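Local atomic coordinates of putative Chlorite dismutase TA0507 (Thermoplasma acidophilum, PDB entry 3DTZ), a protein that is of unproven function but belongs to the chlorite dismutase family, and so probably binds heme and may act as an oxidoreductase. Residues D[39-52]-D[232-244]. Residues are numbered along the deposited sequence; the frame is centred on the assembly and turned at random.
Sequences YSDADTRSLDRMMR and RLVDAGDIAGFLL
Leu244, the C-terminal residue, lays its CD2 methyl over one face of the Tyr39 ring, 3.7 Å from the centroid, a CH-pi contact. CD1 lies nearest Tyr39 CD2 (3.3 Å) and also reaches Leu47 and Thr44; a forked side chain suits a place between ring and helix. With an alanine in place of Tyr39, both Leu244 methyls would probably lose the ring they rest on and be freer to turn. Ala240 sets its methyl 3.7 Å from Thr44 O, its smallness letting the roughly antiparallel helices (149°) approach to 7.8 Å between axes. Selenomethionine Met51, flexible and apolar, holds CG anti to its carbonyl carbon (chi1 -65°), tight on Ile239 CG2 at 3.4 Å. Asp48 uses both oxygens: one water donates to OD1 and Ala236 O and accepts from Ala240 N, another donates to OD1 and Gly237 O, while Arg52 NE and NH2, one turn on, salt-bridge OD2 from one face of the carboxylate. Consistent with the family's ferredoxin-like fold, helix 236-243 follows strand 229-234 and packs on helix 41-60; Leu33 of strand 25-33 touches Tyr39 and Leu244, Met102 of helix 88-102 meets Met51, and Arg103 of a neighbouring subunit hydrogen-bonds Leu243 O.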
ATOM      1  N   TYR D  39     -22.603 -16.824  -7.861  1.00 31.69           N
ATOM      2  CA  TYR D  39     -22.357 -17.721  -8.990  1.00 32.72           C
ATOM      3  C   TYR D  39     -23.453 -18.764  -9.184  1.00 32.60           C
ATOM      4  O   TYR D  39     -23.728 -19.562  -8.283  1.00 33.16           O
ATOM      5  CB  TYR D  39     -21.025 -18.442  -8.818  1.00 33.38           C
ATOM      6  CG  TYR D  39     -19.809 -17.667  -9.282  1.00 34.53           C
ATOM      7  CD1 TYR D  39     -19.320 -16.589  -8.546  1.00 34.51           C
ATOM      8  CD2 TYR D  39     -19.128 -18.045 -10.440  1.00 35.99           C
ATOM      9  CE1 TYR D  39     -18.179 -15.886  -8.969  1.00 35.28           C
ATOM     10  CE2 TYR D  39     -17.995 -17.357 -10.875  1.00 35.73           C
ATOM     11  CZ  TYR D  39     -17.528 -16.279 -10.137  1.00 35.77           C
ATOM     12  OH  TYR D  39     -16.397 -15.611 -10.568  1.00 36.01           O
ATOM     13  N   SER D  40     -24.055 -18.766 -10.368  1.00 32.40           N
ATOM     14  CA  SER D  40     -25.051 -19.780 -10.744  1.00 32.11           C
ATOM     15  C   SER D  40     -24.361 -21.092 -11.140  1.00 31.98           C
ATOM     16  O   SER D  40     -23.136 -21.144 -11.249  1.00 31.04           O
ATOM     17  CB  SER D  40     -25.897 -19.267 -11.904  1.00 32.23           C
ATOM     18  OG  SER D  40     -25.129 -19.175 -13.097  1.00 31.62           O
ATOM     19  N   ASP D  41     -25.142 -22.150 -11.354  1.00 31.96           N
ATOM     20  CA  ASP D  41     -24.592 -23.402 -11.883  1.00 31.94           C
ATOM     21  C   ASP D  41     -23.946 -23.198 -13.245  1.00 31.24           C
ATOM     22  O   ASP D  41     -22.897 -23.780 -13.533  1.00 31.14           O
ATOM     23  CB  ASP D  41     -25.654 -24.499 -11.946  1.00 32.46           C
ATOM     24  CG  ASP D  41     -25.567 -25.458 -10.772  1.00 34.44           C
ATOM     25  OD1 ASP D  41     -24.439 -25.722 -10.295  1.00 36.44           O
ATOM     26  OD2 ASP D  41     -26.627 -25.966 -10.336  1.00 38.12           O
ATOM     27  N   ALA D  42     -24.575 -22.352 -14.058  1.00 30.68           N
ATOM     28  CA  ALA D  42     -24.039 -21.915 -15.345  1.00 30.29           C
ATOM     29  C   ALA D  42     -22.657 -21.238 -15.211  1.00 30.22           C
ATOM     30  O   ALA D  42     -21.774 -21.457 -16.047  1.00 29.70           O
ATOM     31  CB  ALA D  42     -25.028 -20.977 -16.027  1.00 30.66           C
ATOM     32  N   ASP D  43     -22.487 -20.428 -14.162  1.00 29.85           N
ATOM     33  CA  ASP D  43     -21.197 -19.789 -13.857  1.00 29.46           C
ATOM     34  C   ASP D  43     -20.151 -20.811 -13.464  1.00 28.10           C
ATOM     35  O   ASP D  43     -18.992 -20.701 -13.861  1.00 27.87           O
ATOM     36  CB  ASP D  43     -21.334 -18.764 -12.729  1.00 30.53           C
ATOM     37  CG  ASP D  43     -22.116 -17.528 -13.140  1.00 33.67           C
ATOM     38  OD1 ASP D  43     -22.291 -17.293 -14.359  1.00 36.39           O
ATOM     39  OD2 ASP D  43     -22.558 -16.788 -12.233  1.00 36.31           O
ATOM     40  N   THR D  44     -20.555 -21.800 -12.670  1.00 26.67           N
ATOM     41  CA  THR D  44     -19.661 -22.894 -12.313  1.00 25.28           C
ATOM     42  C   THR D  44     -19.176 -23.663 -13.559  1.00 24.69           C
ATOM     43  O   THR D  44     -17.974 -23.905 -13.716  1.00 24.08           O
ATOM     44  CB  THR D  44     -20.326 -23.851 -11.297  1.00 25.54           C
ATOM     45  OG1 THR D  44     -20.768 -23.095 -10.158  1.00 25.72           O
ATOM     46  CG2 THR D  44     -19.345 -24.910 -10.844  1.00 25.59           C
ATOM     47  N   ARG D  45     -20.116 -24.044 -14.429  1.00 22.82           N
ATOM     48  CA  ARG D  45     -19.798 -24.772 -15.664  1.00 22.40           C
ATOM     49  C   ARG D  45     -18.898 -23.957 -16.601  1.00 21.39           C
ATOM     50  O   ARG D  45     -17.940 -24.496 -17.190  1.00 20.34           O
ATOM     51  CB  ARG D  45     -21.079 -25.215 -16.385  1.00 22.49           C
ATOM     52  CG  ARG D  45     -21.712 -26.461 -15.788  1.00 23.33           C
ATOM     53  CD  ARG D  45     -22.855 -26.992 -16.670  1.00 24.82           C
ATOM     54  NE  ARG D  45     -23.902 -25.987 -16.815  1.00 31.14           N
ATOM     55  CZ  ARG D  45     -24.985 -25.889 -16.044  1.00 33.18           C
ATOM     56  NH1 ARG D  45     -25.208 -26.753 -15.048  1.00 33.15           N
ATOM     57  NH2 ARG D  45     -25.853 -24.913 -16.278  1.00 33.73           N
ATOM     58  N   SER D  46     -19.200 -22.659 -16.701  1.00 20.28           N
ATOM     59  CA  SER D  46     -18.398 -21.719 -17.478  1.00 20.39           C
ATOM     60  C   SER D  46     -16.961 -21.655 -16.940  1.00 19.31           C
ATOM     61  O   SER D  46     -16.001 -21.680 -17.712  1.00 18.72           O
ATOM     62  CB  SER D  46     -19.032 -20.330 -17.449  1.00 20.96           C
ATOM     63  OG  SER D  46     -18.324 -19.438 -18.298  1.00 24.96           O
ATOM     64  N   LEU D  47     -16.813 -21.576 -15.620  1.00 18.86           N
ATOM     65  CA  LEU D  47     -15.468 -21.563 -15.035  1.00 18.88           C
ATOM     66  C   LEU D  47     -14.719 -22.860 -15.365  1.00 18.19           C
ATOM     67  O   LEU D  47     -13.525 -22.844 -15.682  1.00 17.31           O
ATOM     68  CB  LEU D  47     -15.520 -21.338 -13.504  1.00 19.22           C
ATOM     69  CG  LEU D  47     -14.181 -21.456 -12.764  1.00 19.73           C
ATOM     70  CD1 LEU D  47     -13.175 -20.448 -13.351  1.00 21.86           C
ATOM     71  CD2 LEU D  47     -14.335 -21.287 -11.235  1.00 20.22           C
ATOM     72  N   ASP D  48     -15.428 -23.990 -15.278  1.00 17.03           N
ATOM     73  CA  ASP D  48     -14.822 -25.290 -15.512  1.00 18.06           C
ATOM     74  C   ASP D  48     -14.323 -25.388 -16.953  1.00 17.69           C
ATOM     75  O   ASP D  48     -13.191 -25.837 -17.214  1.00 17.78           O
ATOM     76  CB  ASP D  48     -15.854 -26.385 -15.210  1.00 17.66           C
ATOM     77  CG  ASP D  48     -15.370 -27.768 -15.565  1.00 20.75           C
ATOM     78  OD1 ASP D  48     -14.397 -28.262 -14.949  1.00 23.94           O
ATOM     79  OD2 ASP D  48     -16.003 -28.374 -16.452  1.00 23.22           O
ATOM     80  N   ARG D  49     -15.165 -24.952 -17.884  1.00 17.53           N
ATOM     81  CA  ARG D  49     -14.801 -25.007 -19.294  1.00 18.37           C
ATOM     82  C   ARG D  49     -13.593 -24.095 -19.540  1.00 17.37           C
ATOM     83  O   ARG D  49     -12.673 -24.433 -20.299  1.00 17.47           O
ATOM     84  CB  ARG D  49     -15.989 -24.620 -20.187  1.00 18.65           C
ATOM     85  CG  ARG D  49     -17.116 -25.613 -20.203  1.00 20.01           C
ATOM     86  CD  ARG D  49     -18.141 -25.265 -21.324  1.00 20.95           C
ATOM     87  NE  ARG D  49     -18.690 -23.918 -21.143  1.00 26.31           N
ATOM     88  CZ  ARG D  49     -19.840 -23.641 -20.527  1.00 29.80           C
ATOM     89  NH1 ARG D  49     -20.601 -24.614 -20.026  1.00 31.50           N
ATOM     90  NH2 ARG D  49     -20.238 -22.375 -20.414  1.00 32.42           N
HETATM   91  N   MSE D  50     -13.575 -22.948 -18.881  1.00 17.34           N
HETATM   92  CA  MSE D  50     -12.454 -22.036 -19.071  1.00 17.52           C
HETATM   93  C   MSE D  50     -11.103 -22.568 -18.548  1.00 17.07           C
HETATM   94  O   MSE D  50     -10.076 -22.391 -19.191  1.00 16.35           O
HETATM   95  CB  MSE D  50     -12.771 -20.677 -18.466  1.00 18.81           C
HETATM   96  CG  MSE D  50     -11.651 -19.683 -18.700  1.00 20.15           C
HETATM   97 SE   MSE D  50     -10.710 -19.401 -17.075  0.50 26.40          SE
HETATM   98  CE  MSE D  50     -12.010 -18.257 -16.413  1.00 18.06           C
HETATM   99  N   MSE D  51     -11.097 -23.177 -17.373  1.00 17.07           N
HETATM  100  CA  MSE D  51      -9.870 -23.769 -16.808  1.00 17.37           C
HETATM  101  C   MSE D  51      -9.373 -24.961 -17.628  1.00 17.59           C
HETATM  102  O   MSE D  51      -8.169 -25.103 -17.872  1.00 17.39           O
HETATM  103  CB  MSE D  51     -10.108 -24.211 -15.381  1.00 17.74           C
HETATM  104  CG  MSE D  51     -10.403 -23.084 -14.433  1.00 19.57           C
HETATM  105 SE   MSE D  51      -8.707 -22.134 -14.059  0.75 23.62          SE
HETATM  106  CE  MSE D  51      -9.472 -20.821 -12.906  1.00 21.88           C
ATOM    107  N   ARG D  52     -10.300 -25.808 -18.062  1.00 17.82           N
ATOM    108  CA  ARG D  52      -9.930 -26.906 -18.957  1.00 18.54           C
ATOM    109  C   ARG D  52      -9.287 -26.350 -20.237  1.00 18.65           C
ATOM    110  O   ARG D  52      -8.284 -26.865 -20.695  1.00 18.70           O
ATOM    111  CB  ARG D  52     -11.137 -27.800 -19.242  1.00 18.65           C
ATOM    112  CG  ARG D  52     -11.452 -28.734 -18.076  1.00 18.51           C
ATOM    113  CD  ARG D  52     -12.547 -29.771 -18.409  1.00 20.03           C
ATOM    114  NE  ARG D  52     -13.881 -29.161 -18.389  1.00 25.28           N
ATOM    115  CZ  ARG D  52     -14.720 -29.092 -19.420  1.00 25.20           C
ATOM    116  NH1 ARG D  52     -14.416 -29.619 -20.609  1.00 27.63           N
ATOM    117  NH2 ARG D  52     -15.898 -28.508 -19.251  1.00 26.49           N
ATOM    118  N   ARG D 232      -1.867 -25.821  -3.363  1.00 13.38           N
ATOM    119  CA  ARG D 232      -2.166 -27.253  -3.322  1.00 13.82           C
ATOM    120  C   ARG D 232      -2.476 -27.651  -4.770  1.00 13.98           C
ATOM    121  O   ARG D 232      -3.357 -27.057  -5.407  1.00 14.39           O
ATOM    122  CB  ARG D 232      -3.356 -27.514  -2.391  1.00 13.89           C
ATOM    123  CG  ARG D 232      -4.097 -28.875  -2.623  1.00 16.01           C
ATOM    124  CD  ARG D 232      -3.362 -30.084  -2.122  1.00 18.82           C
ATOM    125  NE  ARG D 232      -4.183 -31.256  -2.470  1.00 23.10           N
ATOM    126  CZ  ARG D 232      -5.222 -31.715  -1.766  1.00 26.52           C
ATOM    127  NH1 ARG D 232      -5.564 -31.175  -0.597  1.00 26.48           N
ATOM    128  NH2 ARG D 232      -5.904 -32.759  -2.225  1.00 25.70           N
ATOM    129  N   LEU D 233      -1.696 -28.581  -5.312  1.00 14.08           N
ATOM    130  CA  LEU D 233      -1.871 -29.010  -6.703  1.00 14.27           C
ATOM    131  C   LEU D 233      -3.333 -29.395  -7.019  1.00 14.73           C
ATOM    132  O   LEU D 233      -3.985 -30.140  -6.253  1.00 14.31           O
ATOM    133  CB  LEU D 233      -0.943 -30.214  -7.010  1.00 14.50           C
ATOM    134  CG  LEU D 233      -0.937 -30.706  -8.451  1.00 14.56           C
ATOM    135  CD1 LEU D 233      -0.217 -29.685  -9.363  1.00 14.89           C
ATOM    136  CD2 LEU D 233      -0.255 -32.067  -8.464  1.00 16.20           C
ATOM    137  N   VAL D 234      -3.825 -28.942  -8.178  1.00 14.55           N
ATOM    138  CA  VAL D 234      -5.192 -29.254  -8.606  1.00 15.16           C
ATOM    139  C   VAL D 234      -5.250 -29.484 -10.130  1.00 16.40           C
ATOM    140  O   VAL D 234      -4.553 -28.828 -10.896  1.00 15.85           O
ATOM    141  CB  VAL D 234      -6.192 -28.120  -8.188  1.00 14.78           C
ATOM    142  CG1 VAL D 234      -5.897 -26.822  -8.930  1.00 16.15           C
ATOM    143  CG2 VAL D 234      -7.677 -28.595  -8.390  1.00 14.55           C
ATOM    144  N   ASP D 235      -6.045 -30.459 -10.542  1.00 17.27           N
ATOM    145  CA  ASP D 235      -6.257 -30.668 -11.976  0.50 18.23           C
ATOM    146  C   ASP D 235      -7.245 -29.623 -12.510  1.00 18.16           C
ATOM    147  O   ASP D 235      -8.161 -29.183 -11.803  1.00 18.35           O
ATOM    148  CB  ASP D 235      -6.715 -32.100 -12.266  0.50 18.66           C
ATOM    149  CG  ASP D 235      -5.626 -33.141 -11.977  0.50 20.73           C
ATOM    150  OD1 ASP D 235      -4.421 -32.860 -12.174  0.50 23.19           O
ATOM    151  OD2 ASP D 235      -5.976 -34.253 -11.547  0.50 21.59           O
ATOM    152  N   ALA D 236      -7.026 -29.185 -13.753  1.00 17.99           N
ATOM    153  CA  ALA D 236      -7.894 -28.168 -14.403  1.00 18.43           C
ATOM    154  C   ALA D 236      -9.403 -28.484 -14.293  1.00 17.89           C
ATOM    155  O   ALA D 236     -10.209 -27.600 -14.014  1.00 17.47           O
ATOM    156  CB  ALA D 236      -7.504 -28.035 -15.894  1.00 19.14           C
ATOM    157  N   GLY D 237      -9.773 -29.752 -14.492  1.00 17.85           N
ATOM    158  CA  GLY D 237     -11.177 -30.170 -14.392  1.00 17.55           C
ATOM    159  C   GLY D 237     -11.800 -30.215 -13.005  1.00 18.62           C
ATOM    160  O   GLY D 237     -13.017 -30.418 -12.876  1.00 18.21           O
ATOM    161  N   ASP D 238     -10.982 -30.040 -11.959  1.00 17.97           N
ATOM    162  CA  ASP D 238     -11.471 -30.131 -10.570  1.00 18.96           C
ATOM    163  C   ASP D 238     -11.578 -28.762  -9.891  1.00 18.74           C
ATOM    164  O   ASP D 238     -12.273 -28.610  -8.865  1.00 18.16           O
ATOM    165  CB  ASP D 238     -10.556 -31.033  -9.733  1.00 19.25           C
ATOM    166  CG  ASP D 238     -10.634 -32.489 -10.134  1.00 21.51           C
ATOM    167  OD1 ASP D 238     -11.630 -32.906 -10.766  1.00 22.59           O
ATOM    168  OD2 ASP D 238      -9.692 -33.230  -9.786  1.00 25.21           O
ATOM    169  N   ILE D 239     -10.909 -27.761 -10.465  1.00 18.66           N
ATOM    170  CA  ILE D 239     -10.776 -26.454  -9.772  1.00 19.80           C
ATOM    171  C   ILE D 239     -12.118 -25.701  -9.566  1.00 18.91           C
ATOM    172  O   ILE D 239     -12.380 -25.195  -8.478  1.00 18.87           O
ATOM    173  CB  ILE D 239      -9.549 -25.597 -10.332  1.00 20.06           C
ATOM    174  CG1 ILE D 239      -9.161 -24.422  -9.406  1.00 21.75           C
ATOM    175  CG2 ILE D 239      -9.833 -25.133 -11.741  1.00 21.32           C
ATOM    176  CD1 ILE D 239      -9.010 -24.777  -7.964  1.00 25.38           C
ATOM    177  N   ALA D 240     -12.990 -25.686 -10.573  1.00 18.92           N
ATOM    178  CA  ALA D 240     -14.267 -24.991 -10.434  1.00 18.23           C
ATOM    179  C   ALA D 240     -15.092 -25.575  -9.295  1.00 17.84           C
ATOM    180  O   ALA D 240     -15.742 -24.845  -8.525  1.00 18.49           O
ATOM    181  CB  ALA D 240     -15.038 -24.997 -11.761  1.00 18.19           C
ATOM    182  N   GLY D 241     -15.042 -26.896  -9.144  1.00 17.30           N
ATOM    183  CA  GLY D 241     -15.731 -27.548  -8.046  1.00 17.56           C
ATOM    184  C   GLY D 241     -15.204 -27.206  -6.667  1.00 17.87           C
ATOM    185  O   GLY D 241     -15.972 -27.133  -5.705  1.00 18.21           O
ATOM    186  N   PHE D 242     -13.894 -27.027  -6.566  1.00 17.62           N
ATOM    187  CA  PHE D 242     -13.282 -26.587  -5.320  1.00 17.74           C
ATOM    188  C   PHE D 242     -13.578 -25.117  -5.033  1.00 18.70           C
ATOM    189  O   PHE D 242     -13.784 -24.752  -3.866  1.00 19.05           O
ATOM    190  CB  PHE D 242     -11.775 -26.833  -5.340  1.00 18.29           C
ATOM    191  CG  PHE D 242     -11.397 -28.285  -5.151  1.00 18.30           C
ATOM    192  CD1 PHE D 242     -11.733 -28.949  -3.968  1.00 19.85           C
ATOM    193  CD2 PHE D 242     -10.709 -28.988  -6.151  1.00 17.81           C
ATOM    194  CE1 PHE D 242     -11.393 -30.290  -3.773  1.00 17.66           C
ATOM    195  CE2 PHE D 242     -10.371 -30.342  -5.972  1.00 19.33           C
ATOM    196  CZ  PHE D 242     -10.711 -30.986  -4.784  1.00 19.49           C
ATOM    197  N   LEU D 243     -13.601 -24.270  -6.068  1.00 18.18           N
ATOM    198  CA  LEU D 243     -13.725 -22.831  -5.815  1.00 19.19           C
ATOM    199  C   LEU D 243     -15.133 -22.344  -5.587  1.00 19.89           C
ATOM    200  O   LEU D 243     -15.316 -21.363  -4.868  1.00 19.87           O
ATOM    201  CB  LEU D 243     -13.072 -21.971  -6.903  1.00 19.27           C
ATOM    202  CG  LEU D 243     -11.583 -22.191  -7.135  1.00 19.40           C
ATOM    203  CD1 LEU D 243     -11.111 -21.282  -8.226  1.00 18.62           C
ATOM    204  CD2 LEU D 243     -10.813 -21.939  -5.816  1.00 19.98           C
ATOM    205  N   LEU D 244     -16.105 -22.990  -6.237  1.00 21.06           N
ATOM    206  CA  LEU D 244     -17.488 -22.532  -6.249  1.00 22.58           C
ATOM    207  C   LEU D 244     -18.427 -23.598  -5.685  1.00 24.53           C
ATOM    208  O   LEU D 244     -18.582 -23.706  -4.468  1.00 26.46           O
ATOM    209  CB  LEU D 244     -17.924 -22.189  -7.666  1.00 22.62           C
ATOM    210  CG  LEU D 244     -17.171 -21.083  -8.404  1.00 23.64           C
ATOM    211  CD1 LEU D 244     -17.689 -20.972  -9.814  1.00 24.17           C
ATOM    212  CD2 LEU D 244     -17.349 -19.752  -7.692  1.00 22.68           C
TER
HETATM  213  O   HOH W   1     -12.603 -27.017 -13.096  1.00 25.34           O
HETATM  214  O   HOH W   2     -14.807 -30.843 -14.876  1.00 31.67           O